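Side-chain contacts in Dna-binding protein RAP1 (Saccharomyces cerevisiae, PDB 4BJT), which binds DNA at repressor/activator sites and telomeres, and through its C-terminal domain captures the Rap1-binding module of the telomere-associated protein Rif1: residues G86-R89 / Q90-K94; P141-F144 / L145-K149; M190-R193 / K194-E198. All blocks are in the same frame, centred on the assembly; numbering follows the deposited sequence.

Contact 1. Residues G86-R89 / Q90-K94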
loop_
_atom_site.group_PDB
_atom_site.type_symbol
_atom_site.label_atom_id
_atom_site.label_comp_id
_atom_site.label_asym_id
_atom_site.label_seq_id
_atom_site.Cartn_x
_atom_site.Cartn_y
_atom_site.Cartn_z
ATOM N N GLY C 86 -3.774 -0.159 20.840
ATOM C CA GLY C 86 -2.803 -0.146 21.920
ATOM C C GLY C 86 -1.362 -0.319 21.513
ATOM O O GLY C 86 -0.448 -0.137 22.333
ATOM N N SER C 87 -1.143 -0.705 20.258
ATOM C CA SER C 87 0.188 -0.986 19.747
ATOM C C SER C 87 0.127 -1.087 18.233
ATOM O O SER C 87 -0.943 -1.312 17.643
ATOM C CB SER C 87 0.687 -2.314 20.328
ATOM O OG SER C 87 -0.137 -3.399 19.912
ATOM N N THR C 88 1.290 -1.026 17.605
ATOM C CA THR C 88 1.368 -1.204 16.157
ATOM C C THR C 88 0.887 -2.602 15.783
ATOM O O THR C 88 0.161 -2.765 14.808
ATOM C CB THR C 88 2.790 -0.938 15.652
ATOM O OG1 THR C 88 3.115 0.390 16.014
ATOM C CG2 THR C 88 2.920 -1.131 14.140
ATOM N N ARG C 89 1.267 -3.613 16.582
ATOM C CA ARG C 89 0.858 -4.986 16.310
ATOM C C ARG C 89 -0.677 -5.104 16.298
ATOM O O ARG C 89 -1.225 -5.794 15.444
ATOM C CB ARG C 89 1.488 -5.944 17.330
ATOM C CG ARG C 89 1.164 -7.399 17.071
ATOM C CD ARG C 89 1.819 -8.281 18.093
ATOM N NE ARG C 89 3.274 -8.359 17.932
ATOM C CZ ARG C 89 3.919 -9.196 17.110
ATOM N NH1 ARG C 89 3.246 -10.025 16.330
ATOM N NH2 ARG C 89 5.243 -9.192 17.056
ATOM N N GLN C 90 -1.361 -4.451 17.231
ATOM C CA GLN C 90 -2.815 -4.548 17.296
ATOM C C GLN C 90 -3.444 -3.972 16.029
ATOM O O GLN C 90 -4.365 -4.570 15.456
ATOM C CB GLN C 90 -3.371 -3.894 18.547
ATOM C CG GLN C 90 -4.839 -4.256 18.751
ATOM C CD GLN C 90 -5.364 -3.708 20.050
ATOM O OE1 GLN C 90 -5.178 -2.540 20.340
ATOM N NE2 GLN C 90 -5.918 -4.562 20.916
ATOM N N PHE C 91 -2.940 -2.817 15.571
ATOM C CA PHE C 91 -3.410 -2.216 14.322
ATOM C C PHE C 91 -3.166 -3.158 13.151
ATOM O O PHE C 91 -4.068 -3.410 12.354
ATOM C CB PHE C 91 -2.720 -0.866 14.075
ATOM C CG PHE C 91 -2.856 -0.342 12.661
ATOM C CD1 PHE C 91 -4.043 0.238 12.223
ATOM C CD2 PHE C 91 -1.810 -0.437 11.773
ATOM C CE1 PHE C 91 -4.172 0.699 10.913
ATOM C CE2 PHE C 91 -1.949 -0.001 10.458
ATOM C CZ PHE C 91 -3.116 0.612 10.051
ATOM N N MET C 92 -1.960 -3.711 13.049
ATOM C CA MET C 92 -1.598 -4.567 11.920
ATOM C C MET C 92 -2.452 -5.822 11.913
ATOM O O MET C 92 -2.846 -6.283 10.848
ATOM C CB MET C 92 -0.108 -4.960 11.957
ATOM C CG MET C 92 0.836 -3.793 11.801
ATOM S SD MET C 92 0.645 -2.859 10.243
ATOM C CE MET C 92 0.838 -4.096 9.079
ATOM N N ASP C 93 -2.742 -6.381 13.067
ATOM C CA ASP C 93 -3.553 -7.577 13.130
ATOM C C ASP C 93 -5.012 -7.278 12.722
ATOM O O ASP C 93 -5.609 -8.098 12.024
ATOM C CB ASP C 93 -3.430 -8.250 14.501
ATOM C CG ASP C 93 -2.034 -8.835 14.766
ATOM O OD1 ASP C 93 -1.192 -8.826 13.849
ATOM O OD2 ASP C 93 -1.742 -9.171 15.921
ATOM N N LYS C 94 -5.559 -6.082 13.057
ATOM C CA LYS C 94 -6.903 -5.707 12.590
ATOM C C LYS C 94 -6.889 -5.492 11.076
ATOM O O LYS C 94 -7.819 -5.905 10.389
ATOM C CB LYS C 94 -7.437 -4.460 13.311
ATOM C CG LYS C 94 -8.908 -4.206 13.070
ATOM C CD LYS C 94 -9.784 -5.272 13.733
ATOM C CE LYS C 94 -11.245 -5.073 13.464
ATOM N NZ LYS C 94 -12.097 -5.915 14.365
HETATM O O HOH W 1 0.570 -10.611 15.788
#
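Gln90 reaches back over the start of helix 88-99 and lays its side-chain carbonyl against the backbone of Gly86. Its chain runs out extended, with CG anti to the backbone N (chi1 -168°), and that straight run carries OE1 to within 2.8 Å of Gly86 N, where the N-H points almost directly at it (171°). Ser87 answers in the other direction. It is the N-cap residue, and its OG, set between its own backbone N and carbonyl carbon, accepts from Gln90 N at 3.1 Å. One glutamine therefore gives its main-chain N-H to the cap serine and its amide oxygen to the glycine just before it, tying the incoming loop to the first turn. On the buried side, Thr88 and Met92 run side by side one turn apart; Met92 CG sits 3.2 Å from Thr88 O, while Thr88 OG1 turns away to bond Ile66 O. The outer side carries charge. Arg89 and Asp93 touch through Arg89 CG, 3.6 Å from Asp93 OD2; their charged ends stay apart, with Arg89 NH1 5.1 Å from Asp93 OD2 and the flat groups turned 63° against each other. Water 1 bridges them, lying in the guanidinium plane at the edge, accepting from Arg89 NH1 at 2.8 Å and donating to Asp93 OD2 at 2.7 Å. The same guanidinium forms a salt bridge with Asp64 through NH2. The chemistry implies a helix start held by neutral amide and hydroxyl groups, with an arginine whose charge is probably met directly by Asp64 and, through water, by Asp93.

Contact 2. Residues P141-F144 / L145-K149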
loop_
_atom_site.group_PDB
_atom_site.type_symbol
_atom_site.label_atom_id
_atom_site.label_comp_id
_atom_site.label_asym_id
_atom_site.label_seq_id
_atom_site.Cartn_x
_atom_site.Cartn_y
_atom_site.Cartn_z
ATOM N N PRO C 141 -0.352 -4.284 4.122
ATOM C CA PRO C 141 0.437 -4.315 5.368
ATOM C C PRO C 141 1.854 -3.778 5.188
ATOM O O PRO C 141 2.361 -3.015 6.007
ATOM C CB PRO C 141 0.400 -5.789 5.771
ATOM C CG PRO C 141 -0.862 -6.295 5.153
ATOM C CD PRO C 141 -0.877 -5.615 3.800
ATOM N N ARG C 142 2.470 -4.127 4.064
ATOM C CA ARG C 142 3.793 -3.663 3.726
ATOM C C ARG C 142 3.830 -2.126 3.690
ATOM O O ARG C 142 4.804 -1.507 4.115
ATOM C CB ARG C 142 4.142 -4.219 2.317
ATOM C CG ARG C 142 5.536 -3.949 1.940
ATOM C CD ARG C 142 5.886 -4.543 0.573
ATOM N NE ARG C 142 5.762 -5.999 0.565
ATOM C CZ ARG C 142 6.089 -6.775 -0.473
ATOM N NH1 ARG C 142 6.477 -6.234 -1.616
ATOM N NH2 ARG C 142 5.996 -8.097 -0.383
ATOM N N TYR C 143 2.789 -1.514 3.130
ATOM C CA TYR C 143 2.724 -0.064 3.028
ATOM C C TYR C 143 2.820 0.542 4.413
ATOM O O TYR C 143 3.679 1.389 4.658
ATOM C CB TYR C 143 1.440 0.371 2.315
ATOM C CG TYR C 143 1.396 1.857 2.022
ATOM C CD1 TYR C 143 1.160 2.784 3.037
ATOM C CD2 TYR C 143 1.684 2.344 0.753
ATOM C CE1 TYR C 143 1.165 4.147 2.780
ATOM C CE2 TYR C 143 1.628 3.707 0.470
ATOM C CZ TYR C 143 1.379 4.608 1.484
ATOM O OH TYR C 143 1.370 5.940 1.153
ATOM N N PHE C 144 1.970 0.102 5.329
ATOM C CA PHE C 144 1.980 0.705 6.685
ATOM C C PHE C 144 3.237 0.394 7.468
ATOM O O PHE C 144 3.774 1.288 8.116
ATOM C CB PHE C 144 0.732 0.298 7.472
ATOM C CG PHE C 144 -0.505 0.967 6.949
ATOM C CD1 PHE C 144 -0.714 2.312 7.149
ATOM C CD2 PHE C 144 -1.428 0.267 6.203
ATOM C CE1 PHE C 144 -1.840 2.944 6.628
ATOM C CE2 PHE C 144 -2.542 0.914 5.661
ATOM C CZ PHE C 144 -2.737 2.244 5.884
ATOM N N LEU C 145 3.746 -0.853 7.425
ATOM C CA LEU C 145 4.957 -1.143 8.186
ATOM C C LEU C 145 6.100 -0.264 7.752
ATOM O O LEU C 145 6.860 0.214 8.587
ATOM C CB LEU C 145 5.378 -2.599 8.031
ATOM C CG LEU C 145 4.483 -3.629 8.715
ATOM C CD1 LEU C 145 4.742 -5.038 8.147
ATOM C CD2 LEU C 145 4.676 -3.601 10.234
ATOM N N ASN C 146 6.271 -0.088 6.426
ATOM C CA ASN C 146 7.386 0.702 5.910
ATOM C C ASN C 146 7.161 2.195 6.115
ATOM O O ASN C 146 8.088 2.905 6.479
ATOM C CB ASN C 146 7.691 0.325 4.464
ATOM C CG ASN C 146 8.358 -1.029 4.417
ATOM O OD1 ASN C 146 9.574 -1.132 4.499
ATOM N ND2 ASN C 146 7.584 -2.067 4.335
ATOM N N MET C 147 5.934 2.673 5.950
ATOM C CA MET C 147 5.584 4.058 6.241
ATOM C C MET C 147 5.936 4.385 7.684
ATOM O O MET C 147 6.574 5.396 7.977
ATOM C CB MET C 147 4.076 4.257 6.008
ATOM C CG MET C 147 3.566 5.653 6.414
ATOM S SD MET C 147 1.763 5.575 6.450
ATOM C CE MET C 147 1.287 7.243 7.043
ATOM N N PHE C 148 5.504 3.532 8.591
ATOM C CA PHE C 148 5.730 3.766 10.009
ATOM C C PHE C 148 7.187 3.635 10.417
ATOM O O PHE C 148 7.666 4.466 11.199
ATOM C CB PHE C 148 4.895 2.812 10.852
ATOM C CG PHE C 148 3.387 2.848 10.716
ATOM C CD1 PHE C 148 2.739 3.987 10.263
ATOM C CD2 PHE C 148 2.609 1.854 11.286
ATOM C CE1 PHE C 148 1.345 4.049 10.239
ATOM C CE2 PHE C 148 1.229 1.927 11.265
ATOM C CZ PHE C 148 0.610 3.052 10.796
ATOM N N LYS C 149 7.893 2.606 9.918
ATOM C CA LYS C 149 9.300 2.432 10.280
ATOM C C LYS C 149 10.142 3.585 9.735
ATOM O O LYS C 149 10.992 4.108 10.464
ATOM C CB LYS C 149 9.835 1.080 9.770
ATOM C CG LYS C 149 11.218 0.705 10.315
ATOM C CD LYS C 149 11.771 -0.568 9.671
ATOM C CE LYS C 149 13.211 -0.821 10.045
ATOM N NZ LYS C 149 13.675 -2.150 9.571
#
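Helix 140-150 runs through the buried middle of the Rap1 C-terminal domain, and along it Arg142 and Asn146 meet one turn apart through a doubly used carbonyl. Arg142 O takes the backbone N-H of Asn146 at 3.1 Å and, more closely, Asn146 ND2 at 2.8 Å. The side-chain bond is nearly straight at hydrogen (173°), and the acceptor lies essentially in the amide plane. With CG beside its own backbone N (chi1 -73°), the asparagine folds back along the helix to make it. ND2 also donates to Tyr58 O, which joins this turn to the N-terminal part of the chain; nearby, the Arg142 guanidinium is salt-bridged to Asp59 and Glu55.

In this all-helical domain another side of the same helix is aromatic and faces helices 88-99 and 123-132. Phe144 and Phe148 cross at a slant, neither stacked nor edge-to-face, with Phe144 CD1 3.9 Å from Phe148 CZ and the ring planes 50° apart. The Phe148 ring also places one face over Phe144 O, whose distance to Phe148 CG is 3.1 Å. Met147 extends its chain so that the sulfur reaches two rings in Met-aromatic contacts, with SD 4.0 Å from Tyr143 CE1 and 4.2 Å from Phe144 CD1, approaching both obliquely. Tyr143 OH continues past this cluster to bond Asn153 OD1.

Contact 3. Residues M190-R193 / K194-E198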
loop_
_atom_site.group_PDB
_atom_site.type_symbol
_atom_site.label_atom_id
_atom_site.label_comp_id
_atom_site.label_asym_id
_atom_site.label_seq_id
_atom_site.Cartn_x
_atom_site.Cartn_y
_atom_site.Cartn_z
ATOM N N MET C 190 5.288 -4.279 -13.434
ATOM C CA MET C 190 5.487 -3.248 -14.450
ATOM C C MET C 190 4.460 -3.381 -15.576
ATOM O O MET C 190 3.846 -2.376 -15.958
ATOM C CB MET C 190 6.901 -3.208 -14.988
ATOM C CG MET C 190 7.057 -2.083 -15.974
ATOM S SD MET C 190 8.678 -1.870 -16.642
ATOM C CE MET C 190 8.759 -3.309 -17.761
ATOM N N GLU C 191 4.192 -4.609 -16.015
ATOM C CA GLU C 191 3.193 -4.834 -17.058
ATOM C C GLU C 191 1.796 -4.457 -16.543
ATOM O O GLU C 191 1.021 -3.831 -17.288
ATOM C CB GLU C 191 3.229 -6.270 -17.562
ATOM C CG GLU C 191 4.488 -6.577 -18.349
ATOM C CD GLU C 191 4.749 -5.752 -19.599
ATOM O OE1 GLU C 191 3.784 -5.191 -20.167
ATOM O OE2 GLU C 191 5.930 -5.673 -20.014
ATOM N N MET C 192 1.471 -4.797 -15.277
ATOM C CA MET C 192 0.165 -4.416 -14.740
ATOM C C MET C 192 0.027 -2.885 -14.706
ATOM O O MET C 192 -1.027 -2.339 -15.073
ATOM C CB MET C 192 -0.075 -4.984 -13.343
ATOM C CG MET C 192 -1.479 -4.660 -12.851
ATOM S SD MET C 192 -1.871 -5.323 -11.233
ATOM C CE MET C 192 -2.429 -6.907 -11.684
ATOM N N ARG C 193 1.081 -2.195 -14.265
ATOM C CA ARG C 193 1.064 -0.733 -14.157
ATOM C C ARG C 193 0.852 -0.074 -15.535
ATOM O O ARG C 193 0.062 0.879 -15.687
ATOM C CB ARG C 193 2.368 -0.232 -13.499
ATOM C CG ARG C 193 2.256 1.188 -12.951
ATOM C CD ARG C 193 1.492 1.217 -11.641
ATOM N NE ARG C 193 1.426 2.544 -11.037
ATOM C CZ ARG C 193 0.575 2.884 -10.069
ATOM N NH1 ARG C 193 -0.246 1.976 -9.544
ATOM N NH2 ARG C 193 0.541 4.136 -9.609
ATOM N N LYS C 194 1.507 -0.610 -16.541
ATOM C CA LYS C 194 1.321 -0.148 -17.923
ATOM C C LYS C 194 -0.113 -0.328 -18.383
ATOM O O LYS C 194 -0.669 0.588 -19.018
ATOM C CB LYS C 194 2.253 -0.901 -18.879
ATOM C CG LYS C 194 3.697 -0.515 -18.731
ATOM C CD LYS C 194 4.540 -1.146 -19.858
ATOM C CE LYS C 194 5.974 -0.711 -19.785
ATOM N NZ LYS C 194 6.851 -1.516 -20.681
ATOM N N ARG C 195 -0.725 -1.481 -18.068
ATOM C CA ARG C 195 -2.132 -1.746 -18.428
ATOM C C ARG C 195 -3.051 -0.714 -17.764
ATOM O O ARG C 195 -3.996 -0.235 -18.414
ATOM C CB ARG C 195 -2.589 -3.165 -18.014
ATOM C CG ARG C 195 -2.032 -4.280 -18.903
ATOM C CD ARG C 195 -2.792 -5.592 -18.738
ATOM N NE ARG C 195 -2.604 -6.215 -17.428
ATOM C CZ ARG C 195 -1.547 -6.936 -17.051
ATOM N NH1 ARG C 195 -0.524 -7.126 -17.883
ATOM N NH2 ARG C 195 -1.493 -7.453 -15.829
ATOM N N PHE C 196 -2.764 -0.356 -16.488
ATOM C CA PHE C 196 -3.536 0.663 -15.742
ATOM C C PHE C 196 -3.485 1.989 -16.471
ATOM O O PHE C 196 -4.519 2.642 -16.616
ATOM C CB PHE C 196 -2.973 0.894 -14.323
ATOM C CG PHE C 196 -3.573 0.129 -13.169
ATOM C CD1 PHE C 196 -3.642 -1.255 -13.194
ATOM C CD2 PHE C 196 -3.977 0.785 -12.011
ATOM C CE1 PHE C 196 -4.181 -1.966 -12.123
ATOM C CE2 PHE C 196 -4.520 0.073 -10.943
ATOM C CZ PHE C 196 -4.655 -1.295 -11.026
ATOM N N PHE C 197 -2.281 2.411 -16.886
ATOM C CA PHE C 197 -2.113 3.651 -17.672
ATOM C C PHE C 197 -2.821 3.588 -19.024
ATOM O O PHE C 197 -3.506 4.555 -19.407
ATOM C CB PHE C 197 -0.615 4.023 -17.850
ATOM C CG PHE C 197 -0.066 4.753 -16.648
ATOM C CD1 PHE C 197 -0.544 6.015 -16.301
ATOM C CD2 PHE C 197 0.862 4.154 -15.816
ATOM C CE1 PHE C 197 -0.085 6.663 -15.162
ATOM C CE2 PHE C 197 1.342 4.813 -14.694
ATOM C CZ PHE C 197 0.830 6.038 -14.339
ATOM N N GLU C 198 -2.733 2.445 -19.714
ATOM C CA GLU C 198 -3.384 2.247 -21.016
ATOM C C GLU C 198 -4.918 2.376 -20.919
ATOM O O GLU C 198 -5.555 2.911 -21.845
ATOM C CB GLU C 198 -2.970 0.882 -21.619
#
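Among the apolar contacts, Met192 and Phe196 lie side by side and point the same way, with Met192 CG 3.9 Å from Phe196 CE1. Having CG anti to the backbone N (chi1 -176°) sends the methionine along the ring, and its sulfur comes within 4.2 Å of Phe196 CE1, an oblique Met-aromatic contact. Both residues also pack on the bound Rif1 peptide, Met192 against an aromatic side chain and Phe196 against an apolar one. This pair one turn apart on helix 187-198, the last helix of the domain, thus forms part of the surface that receives Rif1. On another side of the helix, Met190 and the extended chain of Lys194 run alongside each other, Met190 CG 4.2 Å from Lys194 CE.

Charged groups mostly lean on backbone or carbon. Lys194 NZ lies 3.9 Å from the methyl CE of Met190. Arg195 bends at chi3 (-68°) and folds its guanidinium back over the helix, so that one face lies over Glu191 O and the CA of Met192; its NH2 is 3.6 Å from Met192 CA. Glu191 and Lys194 are near but short of a salt bridge, with OE2 and NZ 4.3 Å apart. Arg193 crosses Phe197 with the guanidinium and ring planes almost perpendicular (87°), and the touch is made by its aliphatic part, CG to Phe197 CE2 at 4.1 Å. The polar end goes further into the fold: NE forms a salt bridge with Asp167, NH1 bonds Thr131 O and Ser134 OG, and the group makes a cation-pi contact with Trp162.

Contacts 1 and 2 pack against each other, their centres 12 Å apart. Met92 CE lies 3.7 Å from Leu145 CG, and Phe91 CE2 reaches 3.8 Å from Phe148 CE2, so helices 88-99 and 140-150 share one apolar core; Phe91 also meets Phe144 edge-to-face. Contact 3 stands apart: its centre is 24 Å from that of contact 2, with nearest atoms about 10 Å apart, and 33 Å from contact 1, on the opposite side of the chain's centre. Contact 3 packs on the bound Rif1 peptide through Met192 and Phe196, while contacts 1 and 2 lie on two helices that pack together.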